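Local coordinates for epimerase family protein SDR39U1 (Homo sapiens, PDB 4B4O) that binds NADPH in a Rossmann-type domain and is a putative NADP-dependent oxidoreductase of the epimerase/dehydratase branch of the short-chain dehydrogenases, at residues A15-L20 and V27-R32; E61-P66 and D130-L135; A92-P97 and A143-D148; L173-G178 and A226-T231. The protein carries 3 engineered substitutions. All coordinates share one frame; numbering follows the deposited sequence.

Interaction 1: A15-L20 and V27-R32; sequences ALTQLL and VTLVSR. With NDP (NADPH dihydro-nicotinamide-adenine-dinucleotide phosphate), chain I.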
# COMPACT_ATOMS: atom_id res chain seq x y z
N ALA A 15 11.31 2.79 -1.42
CA ALA A 15 11.54 1.75 -2.39
C ALA A 15 11.20 2.28 -3.78
O ALA A 15 11.92 2.02 -4.73
CB ALA A 15 10.73 0.50 -2.06
N LEU A 16 10.11 3.02 -3.89
CA LEU A 16 9.68 3.56 -5.19
C LEU A 16 10.71 4.53 -5.75
O LEU A 16 11.02 4.50 -6.94
CB LEU A 16 8.30 4.24 -5.11
CG LEU A 16 7.73 4.84 -6.42
CD1 LEU A 16 7.66 3.89 -7.58
CD2 LEU A 16 6.33 5.35 -6.17
N THR A 17 11.26 5.36 -4.87
CA THR A 17 12.27 6.31 -5.27
C THR A 17 13.53 5.58 -5.80
O THR A 17 14.04 5.93 -6.87
CB THR A 17 12.59 7.28 -4.12
OG1 THR A 17 11.47 8.14 -3.91
CG2 THR A 17 13.82 8.11 -4.45
N GLN A 18 13.98 4.55 -5.09
CA GLN A 18 15.17 3.81 -5.52
C GLN A 18 14.93 3.23 -6.90
O GLN A 18 15.81 3.28 -7.75
CB GLN A 18 15.63 2.72 -4.53
N LEU A 19 13.75 2.67 -7.14
CA LEU A 19 13.49 1.98 -8.43
C LEU A 19 13.34 2.99 -9.57
O LEU A 19 13.92 2.80 -10.63
CB LEU A 19 12.25 1.04 -8.34
CG LEU A 19 11.88 0.22 -9.60
CD1 LEU A 19 13.05 -0.66 -10.06
CD2 LEU A 19 10.61 -0.58 -9.42
N LEU A 20 12.59 4.06 -9.31
CA LEU A 20 12.46 5.15 -10.26
C LEU A 20 13.82 5.72 -10.68
O LEU A 20 14.09 5.87 -11.87
CB LEU A 20 11.58 6.26 -9.71
CG LEU A 20 10.06 6.01 -9.67
CD1 LEU A 20 9.32 7.09 -8.92
CD2 LEU A 20 9.48 5.88 -11.07
N VAL A 27 13.16 12.20 -9.12
CA VAL A 27 12.08 12.18 -8.13
C VAL A 27 12.14 13.34 -7.14
O VAL A 27 13.19 13.63 -6.59
CB VAL A 27 12.11 10.88 -7.32
CG1 VAL A 27 11.11 10.96 -6.17
CG2 VAL A 27 11.81 9.71 -8.24
N THR A 28 11.01 14.01 -6.96
CA THR A 28 10.83 15.06 -5.93
C THR A 28 9.77 14.57 -4.95
O THR A 28 8.79 14.00 -5.36
CB THR A 28 10.39 16.40 -6.57
OG1 THR A 28 11.31 16.79 -7.59
CG2 THR A 28 10.31 17.51 -5.56
N LEU A 29 10.00 14.75 -3.66
CA LEU A 29 9.04 14.28 -2.65
C LEU A 29 8.19 15.44 -2.15
O LEU A 29 8.66 16.57 -2.11
CB LEU A 29 9.75 13.62 -1.45
CG LEU A 29 10.87 12.62 -1.75
CD1 LEU A 29 11.46 12.08 -0.48
CD2 LEU A 29 10.34 11.47 -2.61
N VAL A 30 6.94 15.17 -1.80
CA VAL A 30 6.16 16.10 -0.99
C VAL A 30 6.14 15.56 0.43
O VAL A 30 5.85 14.38 0.65
CB VAL A 30 4.72 16.33 -1.50
CG1 VAL A 30 4.09 17.48 -0.75
CG2 VAL A 30 4.73 16.63 -2.98
N SER A 31 6.45 16.41 1.39
CA SER A 31 6.64 15.99 2.77
C SER A 31 6.15 17.07 3.72
O SER A 31 6.06 18.24 3.34
CB SER A 31 8.14 15.72 3.01
OG SER A 31 8.43 15.51 4.37
N ARG A 32 5.86 16.68 4.95
CA ARG A 32 5.52 17.66 5.98
C ARG A 32 6.73 18.46 6.44
O ARG A 32 6.58 19.55 6.97
CB ARG A 32 4.91 16.98 7.19
CG ARG A 32 3.47 16.55 6.96
CD ARG A 32 3.00 15.64 8.08
NE ARG A 32 3.82 14.45 8.15
CZ ARG A 32 3.79 13.56 9.13
NH1 ARG A 32 2.95 13.69 10.13
NH2 ARG A 32 4.61 12.53 9.07
PA NDP I . 4.53 5.04 5.69
O1A NDP I . 3.84 5.32 7.04
O2A NDP I . 5.94 4.43 5.64
O5B NDP I . 4.73 6.40 4.81
C5B NDP I . 3.74 7.41 4.97
C4B NDP I . 4.37 8.74 4.65
O4B NDP I . 3.31 9.70 4.61
C3B NDP I . 5.37 9.17 5.72
O3B NDP I . 6.76 9.01 5.31
C2B NDP I . 5.06 10.64 5.95
O2B NDP I . 5.90 11.49 5.19
C1B NDP I . 3.67 10.81 5.41
N9A NDP I . 2.78 10.87 6.57
C8A NDP I . 2.73 10.11 7.71
N7A NDP I . 1.72 10.62 8.54
C5A NDP I . 1.17 11.69 7.91
C6A NDP I . 0.11 12.66 8.17
N6A NDP I . -0.65 12.61 9.28
N1A NDP I . -0.13 13.62 7.25
C2A NDP I . 0.63 13.69 6.11
N3A NDP I . 1.60 12.81 5.79
C4A NDP I . 1.88 11.84 6.63
O3 NDP I . 3.42 4.14 4.93
PN NDP I . 3.75 3.12 3.73
O1N NDP I . 4.94 3.66 2.95
O2N NDP I . 3.85 1.73 4.28
O5D NDP I . 2.37 3.19 2.83
C5D NDP I . 2.12 4.47 2.20
C4D NDP I . 0.68 4.63 1.79
O4D NDP I . 0.30 3.36 1.27
C3D NDP I . -0.30 4.92 2.95
O3D NDP I . -1.33 5.86 2.52
C2D NDP I . -0.87 3.54 3.30
O2D NDP I . -2.24 3.46 3.72
C1D NDP I . -0.83 2.84 1.97
N1N NDP I . -0.77 1.37 2.08
C2N NDP I . 0.22 0.76 2.74
C3N NDP I . 0.27 -0.62 2.83
C7N NDP I . 1.40 -1.25 3.56
O7N NDP I . 2.40 -0.56 3.77
N7N NDP I . 1.33 -2.51 3.97
C4N NDP I . -0.75 -1.47 2.16
C5N NDP I . -1.77 -0.71 1.46
C6N NDP I . -1.74 0.67 1.45
P2B NDP I . 6.53 12.86 5.89
O1X NDP I . 5.40 13.87 5.92
O2X NDP I . 7.02 12.46 7.31
O3X NDP I . 7.60 13.13 4.80
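Thr-17 and Leu-20 on helix 11-22 pack against Val-27 and Leu-29 of strand 26-31, a helix-on-strand contact inside the beta-alpha-beta unit (strand 2-6, helix 11-22, strand 26-31) that opens the Rossmann fold. The short helix and strand axes run nearly antiparallel at 163°, 9.7 Å apart, as expected where the helix returns the chain to start a parallel strand. Val-27 divides its two methyls between Thr-17 and Leu-20: CG1 meets Thr-17 OG1 at 3.6 Å, while CG2 lies 3.7 Å from CD1 of Leu-20, whose side chain runs roughly perpendicular to the valine. CG1 stands anti to the backbone N of Val-27 (chi1 172°) and CG2 anti to its carbonyl carbon, which splits the branches between the two helix residues. Leu-29 reaches Thr-17 OG1 through CD2. That hydroxyl is hydrogen-bonded to Gly-13 O one helical turn earlier, so towards the strand it acts as a filler among methyl groups.

At its far end the strand delivers the 2'-phosphate site of NADPH. Ser-31 OG donates to O3X of NADPH at 2.6 Å. Arg-32 gives O1X two bonds, one from its backbone N and one from NE, the NE bond being 2.8 Å long and nearly straight (170°). NH2 of Arg-32 bonds O2X, so all three terminal oxygens are gripped. The guanidinium thus hydrogen-bonds the phosphate while one of its faces rests on the adenine ring, with C5A of NADPH 3.4 Å above the Arg-32 plane. This is consistent with a preference for NADP(H), because NAD(H) lacks the 2'-phosphate that these bonds hold.

Interaction 2: E61-P66 and D130-L135; sequences ENILNP and DFFSNL. With NDP (NADPH dihydro-nicotinamide-adenine-dinucleotide phosphate), chain I.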
# COMPACT_ATOMS: atom_id res chain seq x y z
N GLU A 61 -1.20 8.97 7.63
CA GLU A 61 -0.92 8.59 9.00
C GLU A 61 -0.92 7.06 9.07
O GLU A 61 -1.85 6.42 8.56
CB GLU A 61 -1.97 9.17 9.94
CG GLU A 61 -1.80 8.79 11.40
CD GLU A 61 -0.72 9.56 12.13
OE1 GLU A 61 -0.12 10.50 11.55
OE2 GLU A 61 -0.48 9.21 13.30
N ASN A 62 0.08 6.49 9.72
CA ASN A 62 0.21 5.04 9.82
C ASN A 62 -0.91 4.36 10.62
O ASN A 62 -1.12 4.66 11.80
CB ASN A 62 1.54 4.65 10.46
CG ASN A 62 1.87 3.20 10.21
OD1 ASN A 62 1.63 2.34 11.05
ND2 ASN A 62 2.35 2.90 8.99
N ILE A 63 -1.62 3.45 9.97
CA ILE A 63 -2.81 2.85 10.55
C ILE A 63 -2.48 1.80 11.60
O ILE A 63 -3.04 1.81 12.69
CB ILE A 63 -3.68 2.22 9.44
CG1 ILE A 63 -4.23 3.32 8.51
CG2 ILE A 63 -4.83 1.42 10.03
CD1 ILE A 63 -4.97 2.85 7.28
N LEU A 64 -1.58 0.87 11.25
CA LEU A 64 -1.27 -0.28 12.12
C LEU A 64 -0.58 0.12 13.44
O LEU A 64 -0.70 -0.58 14.42
CB LEU A 64 -0.42 -1.34 11.39
N ASN A 65 0.10 1.26 13.46
CA ASN A 65 0.78 1.80 14.65
C ASN A 65 0.16 1.44 16.02
O ASN A 65 -0.70 2.16 16.54
CB ASN A 65 0.89 3.32 14.50
CG ASN A 65 1.67 3.98 15.62
OD1 ASN A 65 2.13 3.34 16.59
ND2 ASN A 65 1.83 5.28 15.48
N PRO A 66 0.65 0.34 16.62
CA PRO A 66 0.15 -0.10 17.95
C PRO A 66 0.30 0.89 19.10
O PRO A 66 -0.34 0.73 20.14
CB PRO A 66 1.02 -1.33 18.26
CG PRO A 66 2.22 -1.17 17.39
CD PRO A 66 1.73 -0.52 16.13
N ASP A 130 -17.55 -0.99 6.12
CA ASP A 130 -16.82 -0.73 7.36
C ASP A 130 -15.98 0.53 7.18
O ASP A 130 -15.97 1.14 6.11
CB ASP A 130 -15.97 -1.94 7.79
CG ASP A 130 -14.73 -2.18 6.89
OD1 ASP A 130 -14.42 -1.39 5.98
OD2 ASP A 130 -14.06 -3.22 7.08
N PHE A 131 -15.26 0.90 8.22
CA PHE A 131 -14.50 2.12 8.17
C PHE A 131 -13.44 2.17 7.05
O PHE A 131 -13.30 3.18 6.35
CB PHE A 131 -13.81 2.34 9.52
CG PHE A 131 -12.90 3.54 9.52
CD1 PHE A 131 -13.39 4.78 9.84
CD2 PHE A 131 -11.57 3.40 9.19
CE1 PHE A 131 -12.56 5.88 9.85
CE2 PHE A 131 -10.74 4.50 9.19
CZ PHE A 131 -11.24 5.73 9.52
N PHE A 132 -12.68 1.09 6.91
CA PHE A 132 -11.57 1.08 5.95
C PHE A 132 -12.03 0.97 4.50
O PHE A 132 -11.40 1.52 3.61
CB PHE A 132 -10.60 -0.04 6.30
CG PHE A 132 -9.93 0.17 7.61
CD1 PHE A 132 -8.97 1.16 7.76
CD2 PHE A 132 -10.30 -0.58 8.72
CE1 PHE A 132 -8.37 1.40 8.98
CE2 PHE A 132 -9.70 -0.36 9.95
CZ PHE A 132 -8.74 0.64 10.08
N SER A 133 -13.14 0.26 4.26
CA SER A 133 -13.71 0.21 2.93
C SER A 133 -14.27 1.59 2.55
O SER A 133 -14.00 2.08 1.45
CB SER A 133 -14.79 -0.88 2.83
OG SER A 133 -15.75 -0.78 3.86
N ASN A 134 -15.01 2.23 3.45
CA ASN A 134 -15.45 3.61 3.24
C ASN A 134 -14.27 4.55 3.03
O ASN A 134 -14.33 5.47 2.22
CB ASN A 134 -16.32 4.11 4.40
CG ASN A 134 -17.76 3.60 4.31
OD1 ASN A 134 -18.39 3.71 3.25
ND2 ASN A 134 -18.30 3.02 5.41
N LEU A 135 -13.19 4.33 3.78
CA LEU A 135 -11.99 5.14 3.59
C LEU A 135 -11.55 5.06 2.12
O LEU A 135 -11.39 6.07 1.47
CB LEU A 135 -10.86 4.70 4.54
CG LEU A 135 -9.45 5.32 4.36
CD1 LEU A 135 -9.33 6.76 4.83
CD2 LEU A 135 -8.40 4.46 5.05
PA NDP I . 4.53 5.04 5.69
O1A NDP I . 3.84 5.32 7.04
O2A NDP I . 5.94 4.43 5.64
O5B NDP I . 4.73 6.40 4.81
C5B NDP I . 3.74 7.41 4.97
C4B NDP I . 4.37 8.74 4.65
O4B NDP I . 3.31 9.70 4.61
C3B NDP I . 5.37 9.17 5.72
O3B NDP I . 6.76 9.01 5.31
C2B NDP I . 5.06 10.64 5.95
O2B NDP I . 5.90 11.49 5.19
C1B NDP I . 3.67 10.81 5.41
N9A NDP I . 2.78 10.87 6.57
C8A NDP I . 2.73 10.11 7.71
N7A NDP I . 1.72 10.62 8.54
C5A NDP I . 1.17 11.69 7.91
C6A NDP I . 0.11 12.66 8.17
N6A NDP I . -0.65 12.61 9.28
N1A NDP I . -0.13 13.62 7.25
C2A NDP I . 0.63 13.69 6.11
N3A NDP I . 1.60 12.81 5.79
C4A NDP I . 1.88 11.84 6.63
O3 NDP I . 3.42 4.14 4.93
PN NDP I . 3.75 3.12 3.73
O1N NDP I . 4.94 3.66 2.95
O2N NDP I . 3.85 1.73 4.28
O5D NDP I . 2.37 3.19 2.83
C5D NDP I . 2.12 4.47 2.20
C4D NDP I . 0.68 4.63 1.79
O4D NDP I . 0.30 3.36 1.27
C3D NDP I . -0.30 4.92 2.95
O3D NDP I . -1.33 5.86 2.52
C2D NDP I . -0.87 3.54 3.30
O2D NDP I . -2.24 3.46 3.72
C1D NDP I . -0.83 2.84 1.97
N1N NDP I . -0.77 1.37 2.08
C2N NDP I . 0.22 0.76 2.74
C3N NDP I . 0.27 -0.62 2.83
C7N NDP I . 1.40 -1.25 3.56
O7N NDP I . 2.40 -0.56 3.77
N7N NDP I . 1.33 -2.51 3.97
C4N NDP I . -0.75 -1.47 2.16
C5N NDP I . -1.77 -0.71 1.46
C6N NDP I . -1.74 0.67 1.45
P2B NDP I . 6.53 12.86 5.89
O1X NDP I . 5.40 13.87 5.92
O2X NDP I . 7.02 12.46 7.31
O3X NDP I . 7.60 13.13 4.80
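The loop that follows strand 54-57 of the Rossmann domain carries Ile-63 against Phe-132, in the first turn of helix 131-143, while its preceding residues line the NADPH pocket. CG2 of Ile-63 approaches CE1 of Phe-132 at 3.7 Å, oblique to the ring, and the isoleucine and the ring lie alongside, pointing opposite ways. CD1 of Ile-63 reaches more loosely towards CD2 of Leu-135. On one face of the Phe-132 ring sits CD2 of Phe-131, and Met-260 of helix 255-262 also touches both Ile-63 and Phe-132.

Glu-61 OE1 accepts from the adenine amino group N6A at 3.1 Å in an almost straight bond, and its OE2 forms a salt bridge with Arg-68. The Asn-62 amide is used at both ends: ND2 makes a weak 3.4 Å bond to the phosphate oxygen O1A of NADPH, and OD1 closes an Asx motif. Replacing Asn-62 by an alanine would probably leave the Asn-65 backbone N without this side-chain acceptor, freeing the turn to shift, and cost O1A a weak donor. At the start of helix 131-143, Asp-130 and Ser-133 form a capping box: Asp-130 N donates to Ser-133 OG, and Ser-133 N to Asp-130 OD1 at 2.7 Å, almost in line with the C-O bond.

Interaction 3: A92-P97 and A143-D148; sequences AITKAP and ARLPGD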
# COMPACT_ATOMS: atom_id res chain seq x y z
N ALA A 92 -4.06 20.65 -7.50
CA ALA A 92 -2.83 21.22 -8.06
C ALA A 92 -2.62 20.76 -9.49
O ALA A 92 -2.24 21.56 -10.35
CB ALA A 92 -1.63 20.86 -7.20
N ILE A 93 -2.91 19.49 -9.75
CA ILE A 93 -2.85 18.95 -11.11
C ILE A 93 -3.87 19.62 -12.03
O ILE A 93 -3.54 20.04 -13.12
CB ILE A 93 -3.12 17.45 -11.13
CG1 ILE A 93 -1.96 16.68 -10.47
CG2 ILE A 93 -3.31 17.02 -12.58
CD1 ILE A 93 -2.24 15.21 -10.25
N THR A 94 -5.12 19.72 -11.58
CA THR A 94 -6.18 20.32 -12.35
C THR A 94 -5.83 21.74 -12.75
O THR A 94 -6.15 22.15 -13.85
CB THR A 94 -7.53 20.33 -11.59
OG1 THR A 94 -8.01 18.99 -11.47
CG2 THR A 94 -8.58 21.16 -12.31
N LYS A 95 -5.19 22.50 -11.86
CA LYS A 95 -4.93 23.91 -12.17
C LYS A 95 -3.51 24.18 -12.68
O LYS A 95 -3.16 25.32 -12.97
CB LYS A 95 -5.29 24.83 -10.98
CG LYS A 95 -4.31 24.83 -9.82
CD LYS A 95 -4.68 25.85 -8.74
CE LYS A 95 -3.69 25.80 -7.56
NZ LYS A 95 -3.48 27.20 -7.02
N ALA A 96 -2.69 23.13 -12.83
CA ALA A 96 -1.35 23.28 -13.41
C ALA A 96 -1.47 23.64 -14.89
O ALA A 96 -2.29 23.04 -15.61
CB ALA A 96 -0.55 22.01 -13.25
N PRO A 97 -0.67 24.61 -15.37
CA PRO A 97 -0.67 24.97 -16.80
C PRO A 97 -0.13 23.87 -17.71
O PRO A 97 -0.65 23.66 -18.81
CB PRO A 97 0.24 26.21 -16.88
CG PRO A 97 0.61 26.56 -15.47
CD PRO A 97 0.33 25.37 -14.60
N ALA A 143 -8.99 11.62 -5.24
CA ALA A 143 -8.00 11.63 -6.30
C ALA A 143 -8.59 11.89 -7.68
O ALA A 143 -7.85 12.19 -8.61
CB ALA A 143 -7.23 10.31 -6.31
N ARG A 144 -9.90 11.73 -7.83
CA ARG A 144 -10.48 11.59 -9.17
C ARG A 144 -10.49 12.92 -9.92
O ARG A 144 -11.10 13.87 -9.49
CB ARG A 144 -11.90 11.01 -9.10
CG ARG A 144 -12.72 10.81 -10.42
CD ARG A 144 -13.67 9.67 -10.18
NE ARG A 144 -13.02 8.38 -9.92
CZ ARG A 144 -13.24 7.55 -8.88
NH1 ARG A 144 -14.15 7.80 -7.94
NH2 ARG A 144 -12.51 6.43 -8.79
N LEU A 145 -9.80 12.96 -11.05
CA LEU A 145 -9.76 14.11 -11.92
C LEU A 145 -10.85 13.97 -12.96
O LEU A 145 -11.10 12.87 -13.45
CB LEU A 145 -8.42 14.20 -12.66
CG LEU A 145 -7.10 14.19 -11.86
CD1 LEU A 145 -5.89 14.09 -12.79
CD2 LEU A 145 -7.03 15.45 -11.00
N PRO A 146 -11.54 15.08 -13.28
CA PRO A 146 -12.39 15.01 -14.45
C PRO A 146 -11.47 15.14 -15.66
O PRO A 146 -10.36 15.68 -15.55
CB PRO A 146 -13.29 16.28 -14.31
CG PRO A 146 -12.43 17.27 -13.58
CD PRO A 146 -11.48 16.44 -12.71
N GLY A 147 -11.97 14.74 -16.83
CA GLY A 147 -11.22 15.03 -18.04
C GLY A 147 -10.18 13.97 -18.24
O GLY A 147 -9.86 13.21 -17.32
N ASP A 148 -9.61 13.98 -19.44
CA ASP A 148 -8.72 12.92 -19.90
C ASP A 148 -7.28 13.41 -20.09
O ASP A 148 -6.43 12.63 -20.54
CB ASP A 148 -9.29 12.35 -21.21
CG ASP A 148 -9.22 10.83 -21.28
OD1 ASP A 148 -9.05 10.16 -20.21
OD2 ASP A 148 -9.36 10.32 -22.42
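Leu-145 spreads its two methyls over neighbouring residues in the last turn of helix 72-95, CD1 towards Ile-93 and CD2 towards Thr-94. Its CG stands anti to the carbonyl carbon (chi1 -54°) and the chain then extends, with chi2 at 172°, which turns the forked end to the helix. CD1 lies 3.9 Å from CG2 of Ile-93, the branch that is anti to the Ile-93 backbone N, and the leucine runs athwart the isoleucine. The other methyl, CD2, comes 3.7 Å from OG1 of Thr-94, and here the leucine and threonine side chains pass side by side with opposed directions.

Thr-94 places OG1 beside its own backbone N (chi1 -70°), where the hydroxyl makes a weak hydrogen bond back to Ala-90 O in the preceding turn. Its oxygen therefore offers Leu-145 a van der Waals surface, with CD of Pro-146 farther off, 4.5 Å from Thr-94 OG1. Trp-103 of strand 102-108 touches both Ile-93 and Leu-145 and carries the contact to the sheet; Thr-150, from the loop, is a further neighbour of both. Away from the cofactor-binding residues, the C-terminal end of helix 72-95 thus packs on the loop linking helix 131-143 to strand 151-161, a helix-to-strand connection of the Rossmann fold.

Interaction 4: L173-G178 and A226-T231; sequences LPFRLG and AEFAQT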
# COMPACT_ATOMS: atom_id res chain seq x y z
N LEU A 173 11.55 -9.38 14.24
CA LEU A 173 12.30 -9.77 15.44
C LEU A 173 11.59 -10.90 16.22
O LEU A 173 12.23 -11.89 16.56
CB LEU A 173 12.60 -8.59 16.34
CG LEU A 173 13.46 -8.88 17.59
CD1 LEU A 173 14.79 -9.60 17.33
CD2 LEU A 173 13.70 -7.58 18.34
N PRO A 174 10.27 -10.79 16.45
CA PRO A 174 9.61 -11.89 17.14
C PRO A 174 9.70 -13.21 16.39
O PRO A 174 10.00 -14.24 16.99
CB PRO A 174 8.15 -11.41 17.22
CG PRO A 174 8.25 -9.93 17.24
CD PRO A 174 9.40 -9.61 16.34
N PHE A 175 9.45 -13.19 15.09
CA PHE A 175 9.58 -14.40 14.30
C PHE A 175 10.99 -14.98 14.39
O PHE A 175 11.16 -16.19 14.60
CB PHE A 175 9.20 -14.17 12.83
CG PHE A 175 7.77 -14.45 12.54
CD1 PHE A 175 6.78 -13.52 12.84
CD2 PHE A 175 7.39 -15.66 11.95
CE1 PHE A 175 5.44 -13.79 12.57
CE2 PHE A 175 6.05 -15.93 11.68
CZ PHE A 175 5.08 -15.00 12.00
N ARG A 176 12.00 -14.12 14.27
CA ARG A 176 13.38 -14.55 14.42
C ARG A 176 13.69 -15.18 15.75
O ARG A 176 14.61 -15.98 15.85
CB ARG A 176 14.33 -13.38 14.17
CG ARG A 176 14.50 -13.07 12.70
CD ARG A 176 15.38 -11.85 12.48
NE ARG A 176 16.77 -12.14 12.81
CZ ARG A 176 17.73 -11.21 12.95
NH1 ARG A 176 17.42 -9.92 12.79
NH2 ARG A 176 18.99 -11.55 13.26
N LEU A 177 12.92 -14.84 16.78
CA LEU A 177 13.14 -15.36 18.12
C LEU A 177 12.28 -16.56 18.44
O LEU A 177 12.26 -17.03 19.58
CB LEU A 177 12.92 -14.24 19.15
CG LEU A 177 14.03 -13.17 19.26
CD1 LEU A 177 13.54 -12.03 20.13
CD2 LEU A 177 15.33 -13.73 19.81
N GLY A 178 11.53 -17.03 17.46
CA GLY A 178 10.65 -18.18 17.66
C GLY A 178 9.30 -17.88 18.33
O GLY A 178 8.63 -18.81 18.82
N ALA A 226 -2.13 -18.69 8.03
CA ALA A 226 -1.42 -19.88 8.52
C ALA A 226 -0.27 -20.22 7.60
O ALA A 226 0.84 -20.49 8.06
CB ALA A 226 -2.34 -21.08 8.63
N GLU A 227 -0.51 -20.18 6.29
CA GLU A 227 0.57 -20.48 5.30
C GLU A 227 1.70 -19.43 5.36
O GLU A 227 2.87 -19.78 5.28
CB GLU A 227 0.00 -20.63 3.87
CG GLU A 227 1.06 -20.80 2.76
CD GLU A 227 0.48 -20.66 1.33
OE1 GLU A 227 -0.75 -20.96 1.17
OE2 GLU A 227 1.22 -20.24 0.38
N PHE A 228 1.34 -18.17 5.54
CA PHE A 228 2.34 -17.13 5.77
C PHE A 228 3.26 -17.39 6.98
O PHE A 228 4.48 -17.27 6.88
CB PHE A 228 1.66 -15.74 5.94
CG PHE A 228 2.59 -14.70 6.48
CD1 PHE A 228 3.53 -14.12 5.66
CD2 PHE A 228 2.56 -14.37 7.82
CE1 PHE A 228 4.42 -13.19 6.16
CE2 PHE A 228 3.46 -13.44 8.33
CZ PHE A 228 4.39 -12.85 7.50
N ALA A 229 2.67 -17.70 8.12
CA ALA A 229 3.45 -17.92 9.33
C ALA A 229 4.41 -19.08 9.14
O ALA A 229 5.58 -19.01 9.50
CB ALA A 229 2.53 -18.14 10.54
N GLN A 230 3.89 -20.16 8.57
CA GLN A 230 4.66 -21.38 8.36
C GLN A 230 5.84 -21.14 7.39
O GLN A 230 6.97 -21.50 7.70
CB GLN A 230 3.72 -22.47 7.86
CG GLN A 230 4.37 -23.80 7.55
CD GLN A 230 3.37 -24.77 6.85
OE1 GLN A 230 2.28 -25.09 7.37
NE2 GLN A 230 3.74 -25.24 5.63
N THR A 231 5.56 -20.48 6.27
CA THR A 231 6.58 -20.18 5.24
C THR A 231 7.63 -19.21 5.75
O THR A 231 8.80 -19.31 5.43
CB THR A 231 5.93 -19.53 3.99
OG1 THR A 231 4.89 -20.39 3.50
CG2 THR A 231 6.95 -19.32 2.86
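The Phe-175 ring presents its edge to helix 225-236: the backbone oxygen of Ala-229 lies near the ring plane, 3.8 Å from CE2, an orientation that would probably be mildly favourable, the ring C-H edge being slightly positive. The neighbouring CZ of Phe-175 is 4.3 Å from the CB of Ala-229. At the same distance, CZ of Phe-175 also meets CE2 of Phe-228, but obliquely to both rings. Phe-228 stacks in turn with Phe-190, and Phe-232 meets both Phe-175 and Phe-228 with planes about 35° apart, making an aromatic cluster.

The closeness of the Phe-175 ring to the helix backbone is consistent with the small Ala-229 side chain letting it in. Phe-228 comes to the same ring by a different path: with CG anti to the backbone N (chi1 166°) its ring is carried towards Phe-175, though the CB itself points past it. Farther round helix 225-236, Glu-227 O receives both the N and OG1 of Thr-231 from opposite faces of its carbonyl plane, the hydroxyl at 2.8 Å.

Helix 166-176 stops just beyond Phe-175: Gly-178 takes positive phi, its N bonds to Phe-175 O at 3.0 Å, and Leu-177 N bonds to Pro-174 O. Together these features describe a buried helix-helix contact built round an aromatic cluster, with one partner terminated by a Schellman motif.

Along the chain, interaction 1 closes before interaction 2 opens, interactions 2 and 3 alternate their segments, and interaction 4 follows last. Interactions 2 and 3 sit at the two ends of helix 131-143, one at its start and the other just after it, with centres 26 Å apart. Interactions 1 and 2, with centres 23 Å apart, both touch NADPH, one at the 2'-phosphate and adenine, the other at the adenine amino group and the adenosine-side phosphate of the diphosphate. Interactions 3 and 4 lie on opposite sides of the chain's centre, 44 Å between centres. The cofactor thus connects the first two contacts, while the others pack helices and loops that flank the central parallel sheet.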